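Local coordinates for dihydropteridine reductase (Dictyostelium discoideum, PDB 3ORF), which uses NADH or NADPH to reduce quinonoid dihydropteridines to their tetrahydro forms, the reaction that regenerates tetrahydrobiopterin, as a homodimeric short-chain dehydrogenase/reductase, at residues 23-28 / 36-41; 45-50 / 223-228; 106-111 / 154-159. All coordinates share one frame; numbering follows the deposited sequence.

Contact 1 of 3, residues 23-28 / 36-41; sequences KNILVL and AEVVKF
The first beta-alpha-beta unit of the Rossmann fold is where Ile25 and Val27 of strand 24-28 meet Val38 and Val39 of helix 33-44. The chain leaves the strand, turns through a loop and first helical turn whose glycines fit a GxGxxG-type pattern, and comes back as the helix. The two segments therefore run nearly antiparallel, at 167°, with their axes 9.2 Å apart. Val27 and Val39 have the nearest alpha carbons.

Every touch across this pair is methyl to methyl. Val38 CG1 takes part in two of the three. Val38 CG1 lies 3.6 Å from Ile25 CD1, the shortest approach of the contact, and 4.1 Å from Val27 CG2. The Ile25 side chain is fully extended, with CG1 anti to the backbone N (chi1 173°) and CD1 carried on in the same way (chi2 -175°). This stretch brings its last methyl to Val38, and the two side chains cross at about a right angle. Val27 uses one branch for both of its partners: Val27 CG2 also meets Val39 CG2 at 4.1 Å.

Leu26 points to the other face of the sheet, where it packs on Ile129 and Leu133 of helix 108-133. Trp47 continues the apolar layer beside Ile25, and Thr49 of the next strand touches Val39.

No hydrogen bond joins the two segments. All four touching residues are buried and aliphatic, so this contact rests on dispersion and the exclusion of water. With no polar pair to set the spacing, the fit depends on the shapes of the branched side chains.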
# COMPACT_ATOMS: atom_id res chain seq x y z
N LYS A 23 -17.17 -3.39 28.91
CA LYS A 23 -16.66 -2.86 27.67
C LYS A 23 -15.98 -3.95 26.85
O LYS A 23 -15.36 -4.83 27.40
CB LYS A 23 -15.72 -1.69 27.97
CG LYS A 23 -16.36 -0.57 28.81
CD LYS A 23 -16.84 0.55 27.94
CE LYS A 23 -16.78 1.84 28.70
NZ LYS A 23 -17.58 2.87 27.99
N ASN A 24 -16.13 -3.89 25.53
CA ASN A 24 -15.49 -4.89 24.66
C ASN A 24 -14.30 -4.35 23.89
O ASN A 24 -14.37 -3.28 23.24
CB ASN A 24 -16.50 -5.46 23.67
CG ASN A 24 -17.71 -6.01 24.37
OD1 ASN A 24 -17.56 -6.54 25.44
ND2 ASN A 24 -18.91 -5.88 23.78
N ILE A 25 -13.21 -5.13 23.88
CA ILE A 25 -12.14 -4.83 22.96
C ILE A 25 -11.93 -5.98 21.99
O ILE A 25 -11.90 -7.13 22.39
CB ILE A 25 -10.81 -4.44 23.69
CG1 ILE A 25 -9.67 -4.31 22.67
CG2 ILE A 25 -10.43 -5.45 24.74
CD1 ILE A 25 -8.26 -4.03 23.29
N LEU A 26 -11.76 -5.65 20.72
CA LEU A 26 -11.50 -6.65 19.71
C LEU A 26 -10.14 -6.50 19.07
O LEU A 26 -9.73 -5.38 18.73
CB LEU A 26 -12.55 -6.55 18.64
CG LEU A 26 -12.27 -7.17 17.29
CD1 LEU A 26 -12.26 -8.59 17.44
CD2 LEU A 26 -13.50 -6.89 16.48
N VAL A 27 -9.42 -7.60 18.91
CA VAL A 27 -8.03 -7.52 18.51
C VAL A 27 -7.74 -8.48 17.34
O VAL A 27 -7.85 -9.70 17.52
CB VAL A 27 -7.06 -7.85 19.66
CG1 VAL A 27 -5.59 -7.67 19.20
CG2 VAL A 27 -7.36 -7.04 20.96
N LEU A 28 -7.38 -7.92 16.17
CA LEU A 28 -7.07 -8.71 14.97
C LEU A 28 -5.60 -8.94 15.16
O LEU A 28 -4.88 -7.99 15.53
CB LEU A 28 -7.36 -7.89 13.69
CG LEU A 28 -7.13 -8.57 12.33
CD1 LEU A 28 -8.08 -9.85 12.24
CD2 LEU A 28 -7.38 -7.57 11.12
N ALA A 36 -1.58 -10.66 21.91
CA ALA A 36 -1.85 -11.41 23.17
C ALA A 36 -1.56 -10.60 24.44
O ALA A 36 -2.23 -10.81 25.46
CB ALA A 36 -1.10 -12.80 23.22
N GLU A 37 -0.58 -9.69 24.40
CA GLU A 37 -0.38 -8.81 25.55
C GLU A 37 -1.53 -7.79 25.69
O GLU A 37 -1.96 -7.50 26.80
CB GLU A 37 0.96 -8.11 25.49
CG GLU A 37 1.23 -7.10 26.66
CD GLU A 37 1.09 -7.69 28.09
OE1 GLU A 37 1.66 -8.79 28.38
OE2 GLU A 37 0.42 -7.01 28.93
N VAL A 38 -2.05 -7.26 24.58
CA VAL A 38 -3.24 -6.38 24.66
C VAL A 38 -4.43 -7.14 25.26
O VAL A 38 -5.28 -6.59 26.00
CB VAL A 38 -3.59 -5.77 23.26
CG1 VAL A 38 -4.81 -4.89 23.35
CG2 VAL A 38 -2.40 -4.93 22.73
N VAL A 39 -4.55 -8.41 24.93
CA VAL A 39 -5.74 -9.14 25.43
C VAL A 39 -5.57 -9.32 26.95
O VAL A 39 -6.47 -9.00 27.74
CB VAL A 39 -5.91 -10.50 24.73
CG1 VAL A 39 -6.90 -11.40 25.52
CG2 VAL A 39 -6.37 -10.29 23.28
N LYS A 40 -4.37 -9.76 27.33
CA LYS A 40 -4.05 -10.05 28.72
C LYS A 40 -4.28 -8.79 29.58
O LYS A 40 -4.94 -8.87 30.62
CB LYS A 40 -2.60 -10.53 28.86
CG LYS A 40 -2.32 -11.48 29.99
CD LYS A 40 -1.07 -11.04 30.79
CE LYS A 40 0.19 -11.83 30.45
NZ LYS A 40 1.15 -11.99 31.66
N PHE A 41 -3.74 -7.65 29.14
CA PHE A 41 -3.86 -6.43 29.90
C PHE A 41 -5.32 -5.96 29.97
O PHE A 41 -5.81 -5.52 31.03
CB PHE A 41 -2.97 -5.31 29.30
CG PHE A 41 -2.85 -4.11 30.18
CD1 PHE A 41 -1.77 -3.96 31.05
CD2 PHE A 41 -3.87 -3.13 30.18
CE1 PHE A 41 -1.68 -2.79 31.92
CE2 PHE A 41 -3.79 -1.98 31.02
CZ PHE A 41 -2.69 -1.82 31.90

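Contact 2 of 3, residues 45-50 / 223-228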
# COMPACT_ATOMS: atom_id res chain seq x y z
N LYS A 45 -8.14 -5.56 33.47
CA LYS A 45 -8.89 -4.36 33.86
C LYS A 45 -10.39 -4.64 33.70
O LYS A 45 -11.22 -3.74 33.67
CB LYS A 45 -8.42 -3.17 33.00
CG LYS A 45 -6.95 -2.77 33.28
CD LYS A 45 -6.84 -1.96 34.59
CE LYS A 45 -5.41 -1.47 34.80
NZ LYS A 45 -4.55 -2.57 35.24
N SER A 46 -10.72 -5.93 33.58
CA SER A 46 -12.10 -6.40 33.50
C SER A 46 -12.87 -6.01 32.23
O SER A 46 -14.07 -5.91 32.28
CB SER A 46 -12.89 -6.03 34.79
OG SER A 46 -12.19 -6.48 35.96
N TRP A 47 -12.18 -5.80 31.09
CA TRP A 47 -12.87 -5.69 29.83
C TRP A 47 -13.12 -7.09 29.31
O TRP A 47 -12.40 -8.04 29.59
CB TRP A 47 -12.05 -4.88 28.80
CG TRP A 47 -12.12 -3.37 28.96
CD1 TRP A 47 -12.01 -2.67 30.09
CD2 TRP A 47 -12.30 -2.42 27.91
NE1 TRP A 47 -12.15 -1.32 29.86
CE2 TRP A 47 -12.33 -1.14 28.51
CE3 TRP A 47 -12.49 -2.53 26.53
CZ2 TRP A 47 -12.51 0.05 27.77
CZ3 TRP A 47 -12.69 -1.37 25.78
CH2 TRP A 47 -12.69 -0.08 26.42
N ASN A 48 -14.15 -7.22 28.50
CA ASN A 48 -14.39 -8.41 27.77
C ASN A 48 -13.47 -8.32 26.50
O ASN A 48 -13.40 -7.27 25.81
CB ASN A 48 -15.86 -8.38 27.44
CG ASN A 48 -16.41 -9.71 27.10
OD1 ASN A 48 -16.58 -10.03 25.92
ND2 ASN A 48 -16.72 -10.52 28.12
N THR A 49 -12.75 -9.41 26.23
CA THR A 49 -11.78 -9.46 25.13
C THR A 49 -12.17 -10.43 24.01
O THR A 49 -12.67 -11.52 24.29
CB THR A 49 -10.43 -9.91 25.65
OG1 THR A 49 -10.56 -11.21 26.24
CG2 THR A 49 -9.90 -8.92 26.65
N ILE A 50 -11.93 -10.04 22.76
CA ILE A 50 -12.22 -10.90 21.60
C ILE A 50 -11.00 -10.91 20.67
O ILE A 50 -10.39 -9.83 20.43
CB ILE A 50 -13.39 -10.39 20.81
CG1 ILE A 50 -14.65 -10.37 21.67
CG2 ILE A 50 -13.62 -11.26 19.62
CD1 ILE A 50 -15.45 -9.21 21.40
N TRP A 223 -6.16 5.49 26.31
CA TRP A 223 -6.98 6.10 25.28
C TRP A 223 -8.40 5.53 25.28
O TRP A 223 -9.31 6.21 24.93
CB TRP A 223 -6.39 5.92 23.88
CG TRP A 223 -5.07 6.65 23.56
CD1 TRP A 223 -4.56 7.79 24.12
CD2 TRP A 223 -4.11 6.24 22.57
NE1 TRP A 223 -3.34 8.11 23.54
CE2 TRP A 223 -3.05 7.18 22.57
CE3 TRP A 223 -4.06 5.17 21.64
CZ2 TRP A 223 -1.95 7.07 21.74
CZ3 TRP A 223 -2.95 5.07 20.79
CH2 TRP A 223 -1.92 6.00 20.86
N SER A 224 -8.55 4.25 25.61
CA SER A 224 -9.87 3.58 25.67
C SER A 224 -10.84 4.08 26.76
O SER A 224 -12.05 4.01 26.56
CB SER A 224 -9.67 2.10 25.88
OG SER A 224 -9.00 1.63 24.74
N THR A 225 -10.30 4.62 27.85
CA THR A 225 -11.05 4.98 29.05
C THR A 225 -11.07 6.48 29.32
O THR A 225 -11.92 6.94 30.04
CB THR A 225 -10.50 4.28 30.27
OG1 THR A 225 -9.09 4.52 30.35
CG2 THR A 225 -10.72 2.78 30.19
N ASN A 226 -10.15 7.23 28.72
CA ASN A 226 -10.05 8.68 28.89
C ASN A 226 -9.98 9.38 27.53
O ASN A 226 -8.91 9.72 26.96
CB ASN A 226 -8.85 8.99 29.76
CG ASN A 226 -8.62 10.47 29.93
OD1 ASN A 226 -9.44 11.31 29.55
ND2 ASN A 226 -7.47 10.81 30.53
N SER A 227 -11.16 9.58 26.97
CA SER A 227 -11.26 10.05 25.61
C SER A 227 -10.55 11.41 25.41
O SER A 227 -10.12 11.74 24.32
CB SER A 227 -12.74 10.07 25.21
OG SER A 227 -13.39 11.11 25.94
N ASP A 228 -10.34 12.15 26.50
CA ASP A 228 -9.60 13.42 26.44
C ASP A 228 -8.12 13.23 26.16
O ASP A 228 -7.44 14.15 25.80
CB ASP A 228 -9.64 14.14 27.78
CG ASP A 228 -10.91 15.02 27.99
OD1 ASP A 228 -10.80 15.82 28.97
OD2 ASP A 228 -11.97 14.92 27.28
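Trp47 carries this contact, with Ser224 and Thr225 as its partners. It joins the first beta-alpha-beta unit of the Rossmann fold to the end of helix 213-225, far along the chain. Trp47 comes just after the end of helix 33-44. That helix ends in a Schellman motif with Ser46, at positive phi, as the C-prime residue and Trp47 N bonded to Phe42 O.

The indole meets helix 213-225 with its six-membered ring. With CG anti to the carbonyl carbon (chi1 -80°), the indole is carried to the helix and Trp47 CH2 comes 3.8 Å from Ser224 CB. Trp47 CZ2 is 4.0 Å from Ser224 CB. Both partners approach the ring obliquely.

Ser224 offers its methylene to the tryptophan. Its hydroxyl is engaged elsewhere, with Leu220 O and Thr90 OG1. Thr225 divides its branches in a similar way: OG1 bonds to Phe221 O, one turn back in its own helix, while the methyl is left for the indole. Phe42 meets the Trp47 ring edge-to-face, and Phe221 also packs on it, so helices 33-44 and 213-225 each add a phenylalanine to the joint. At its more exposed margin, Thr225 CG2 lies 4.1 Å from Trp47 CZ2.

Contact 3 of 3, residues 106-111 / 154-159. With NAD (nicotinamide-adenine-dinucleotide), chain E.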
# COMPACT_ATOMS: atom_id res chain seq x y z
N ASP A 106 16.97 -11.85 -4.19
CA ASP A 106 16.36 -13.13 -4.49
C ASP A 106 15.02 -13.30 -3.81
O ASP A 106 14.12 -13.91 -4.37
CB ASP A 106 17.30 -14.29 -4.07
CG ASP A 106 18.57 -14.45 -4.98
OD1 ASP A 106 19.54 -15.11 -4.55
OD2 ASP A 106 18.60 -13.95 -6.14
N GLU A 107 14.87 -12.79 -2.59
CA GLU A 107 13.65 -13.00 -1.85
C GLU A 107 12.53 -11.96 -2.12
O GLU A 107 11.47 -11.96 -1.41
CB GLU A 107 13.97 -13.01 -0.34
CG GLU A 107 14.31 -11.59 0.24
CD GLU A 107 15.81 -11.24 0.14
OE1 GLU A 107 16.45 -11.66 -0.84
OE2 GLU A 107 16.35 -10.52 1.02
N PHE A 108 12.72 -11.12 -3.13
CA PHE A 108 11.94 -9.94 -3.28
C PHE A 108 10.48 -10.21 -3.60
O PHE A 108 9.60 -9.71 -2.87
CB PHE A 108 12.52 -8.95 -4.28
CG PHE A 108 11.58 -7.77 -4.57
CD1 PHE A 108 11.26 -6.84 -3.54
CD2 PHE A 108 10.96 -7.65 -5.82
CE1 PHE A 108 10.40 -5.78 -3.75
CE2 PHE A 108 10.08 -6.56 -6.07
CZ PHE A 108 9.80 -5.63 -5.02
N LEU A 109 10.23 -10.98 -4.66
CA LEU A 109 8.87 -11.38 -4.99
C LEU A 109 8.11 -12.09 -3.88
O LEU A 109 6.89 -11.82 -3.71
CB LEU A 109 8.82 -12.16 -6.31
CG LEU A 109 9.15 -11.18 -7.45
CD1 LEU A 109 9.64 -11.87 -8.74
CD2 LEU A 109 8.10 -10.11 -7.69
N LYS A 110 8.78 -12.98 -3.12
CA LYS A 110 8.15 -13.63 -1.96
C LYS A 110 7.74 -12.58 -0.87
O LYS A 110 6.73 -12.76 -0.14
CB LYS A 110 9.12 -14.63 -1.26
CG LYS A 110 9.02 -16.11 -1.68
CD LYS A 110 10.37 -16.88 -1.37
CE LYS A 110 11.30 -17.10 -2.63
NZ LYS A 110 12.80 -16.79 -2.40
N SER A 111 8.63 -11.58 -0.70
CA SER A 111 8.50 -10.67 0.40
C SER A 111 7.25 -9.84 0.03
O SER A 111 6.44 -9.52 0.87
CB SER A 111 9.78 -9.86 0.58
OG SER A 111 9.87 -8.81 -0.39
N GLY A 154 15.90 -0.99 1.84
CA GLY A 154 16.25 -2.37 2.10
C GLY A 154 15.10 -3.29 2.43
O GLY A 154 15.35 -4.44 2.78
N MET A 155 13.85 -2.79 2.40
CA MET A 155 12.69 -3.58 2.83
C MET A 155 11.44 -2.93 2.23
O MET A 155 10.49 -2.50 2.90
CB MET A 155 12.58 -3.63 4.35
CG MET A 155 12.60 -2.28 5.01
SD MET A 155 12.61 -2.39 6.83
CE MET A 155 14.35 -2.30 7.25
N ILE A 156 11.48 -2.92 0.91
CA ILE A 156 10.57 -2.19 0.11
C ILE A 156 9.12 -2.68 0.31
O ILE A 156 8.17 -1.90 0.26
CB ILE A 156 11.03 -2.36 -1.37
CG1 ILE A 156 12.34 -1.60 -1.59
CG2 ILE A 156 9.96 -1.86 -2.35
CD1 ILE A 156 12.76 -1.56 -3.03
N ALA A 157 8.94 -3.98 0.47
CA ALA A 157 7.58 -4.49 0.52
C ALA A 157 6.93 -4.19 1.86
O ALA A 157 5.73 -3.78 1.97
CB ALA A 157 7.60 -5.98 0.24
N TYR A 158 7.73 -4.32 2.89
CA TYR A 158 7.27 -3.95 4.25
C TYR A 158 6.98 -2.45 4.28
O TYR A 158 5.94 -2.02 4.83
CB TYR A 158 8.35 -4.31 5.29
CG TYR A 158 8.08 -3.86 6.72
CD1 TYR A 158 7.13 -4.53 7.50
CD2 TYR A 158 8.80 -2.81 7.28
CE1 TYR A 158 6.91 -4.18 8.79
CE2 TYR A 158 8.56 -2.40 8.64
CZ TYR A 158 7.65 -3.10 9.36
OH TYR A 158 7.41 -2.77 10.62
N GLY A 159 7.89 -1.64 3.72
CA GLY A 159 7.74 -0.13 3.82
C GLY A 159 6.47 0.30 3.05
O GLY A 159 5.62 1.06 3.54
PA NAD E . 3.67 -11.66 15.67
O1A NAD E . 4.19 -12.34 14.45
O2A NAD E . 3.82 -12.28 17.01
O5B NAD E . 2.04 -11.59 15.48
C5B NAD E . 1.31 -11.17 14.39
C4B NAD E . -0.03 -11.92 14.45
O4B NAD E . -0.78 -11.50 13.27
C3B NAD E . 0.21 -13.44 14.28
O3B NAD E . -0.67 -14.14 15.13
C2B NAD E . -0.31 -13.75 12.89
O2B NAD E . -0.91 -15.05 12.83
C1B NAD E . -1.40 -12.67 12.74
N9A NAD E . -1.72 -12.28 11.34
C8A NAD E . -0.81 -12.14 10.34
N7A NAD E . -1.48 -11.73 9.26
C5A NAD E . -2.81 -11.64 9.54
C6A NAD E . -3.99 -11.27 8.82
N6A NAD E . -3.94 -10.99 7.49
N1A NAD E . -5.19 -11.26 9.45
C2A NAD E . -5.27 -11.61 10.73
N3A NAD E . -4.18 -11.96 11.43
C4A NAD E . -2.95 -12.01 10.87
O3 NAD E . 4.22 -10.19 15.58
PN NAD E . 4.36 -9.12 16.67
O1N NAD E . 5.81 -9.18 17.02
O2N NAD E . 3.23 -9.14 17.70
O5D NAD E . 4.16 -7.72 15.87
C5D NAD E . 2.92 -7.00 15.86
C4D NAD E . 2.98 -5.84 14.85
O4D NAD E . 4.24 -5.13 14.99
C3D NAD E . 2.90 -6.21 13.36
O3D NAD E . 1.84 -5.37 12.78
C2D NAD E . 4.26 -5.80 12.79
O2D NAD E . 4.04 -5.43 11.42
C1D NAD E . 4.47 -4.55 13.67
N1N NAD E . 5.63 -3.55 13.75
C2N NAD E . 6.86 -3.75 14.52
C3N NAD E . 7.84 -2.70 14.51
C7N NAD E . 9.19 -2.76 15.28
O7N NAD E . 10.24 -2.39 14.71
N7N NAD E . 9.08 -3.16 16.56
C4N NAD E . 7.59 -1.50 13.80
C5N NAD E . 6.39 -1.31 13.10
C6N NAD E . 5.44 -2.32 13.08
O HOH W 1 10.87 -6.24 0.20
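Segments 106-111 and 154-159 each hold the first turn of a helix. Glu107 is the N-cap residue of helix 108-133 and Met155 that of helix 156-172. The backbones come closest at Ser111 and Ala157, whose CA atoms are 6.2 Å apart.

At this point Ser111 OG lies 3.7 Å from Ala157 CB. Ser111 OG donates a hydrogen bond to Phe108 O in its own helix at 2.7 Å, tilted 16° from the carbonyl plane. OG of Ser111 sits between its backbone N and carbonyl carbon (chi1 78°), which lets it reach that oxygen. A water bridges the helices: it donates to Ser111 OG at 2.8 Å and accepts from Ala157 N at 3.0 Å. An alanine here would take away OG and is likely to leave the water without its acceptor on helix 108-133 and Phe108 O without that bond.

Further out, Phe108 CE1 meets Ile156 CG2 at 4.2 Å, obliquely to the ring. The second subunit covers this part, with its His128 on Phe108 and its Gly177 on Ile156.

Tyr158, the predicted proton acceptor, extends to the cofactor, where Tyr158 OH is 3.1 Å from NAD C5N. The water gives the first-turn amide of Ala157 a partner, so a polar link joins the two helix starts beside the apolar packing.

Contacts 1 and 2 are neighbours, with centres 9 Å apart. Strands 24-28 and 48-53 lie side by side in the sheet and link them: Ile25 N is 2.9 Å from Asn48 O, and Val27 N is 2.9 Å from Ile50 O, both probable hydrogen bonds. Contact 3 lies on the opposite side of the chain's centre, about 30 Å from contact 1 and 36 Å from contact 2, centre to centre. In sequence it is nested inside the loop that contact 2 closes. NAD relates contacts 1 and 3: Leu28 touches it at the end of strand 24-28, and Tyr158 reaches its nicotinamide from helix 156-172. The side chain of Val27 stays about 8 Å from the cofactor.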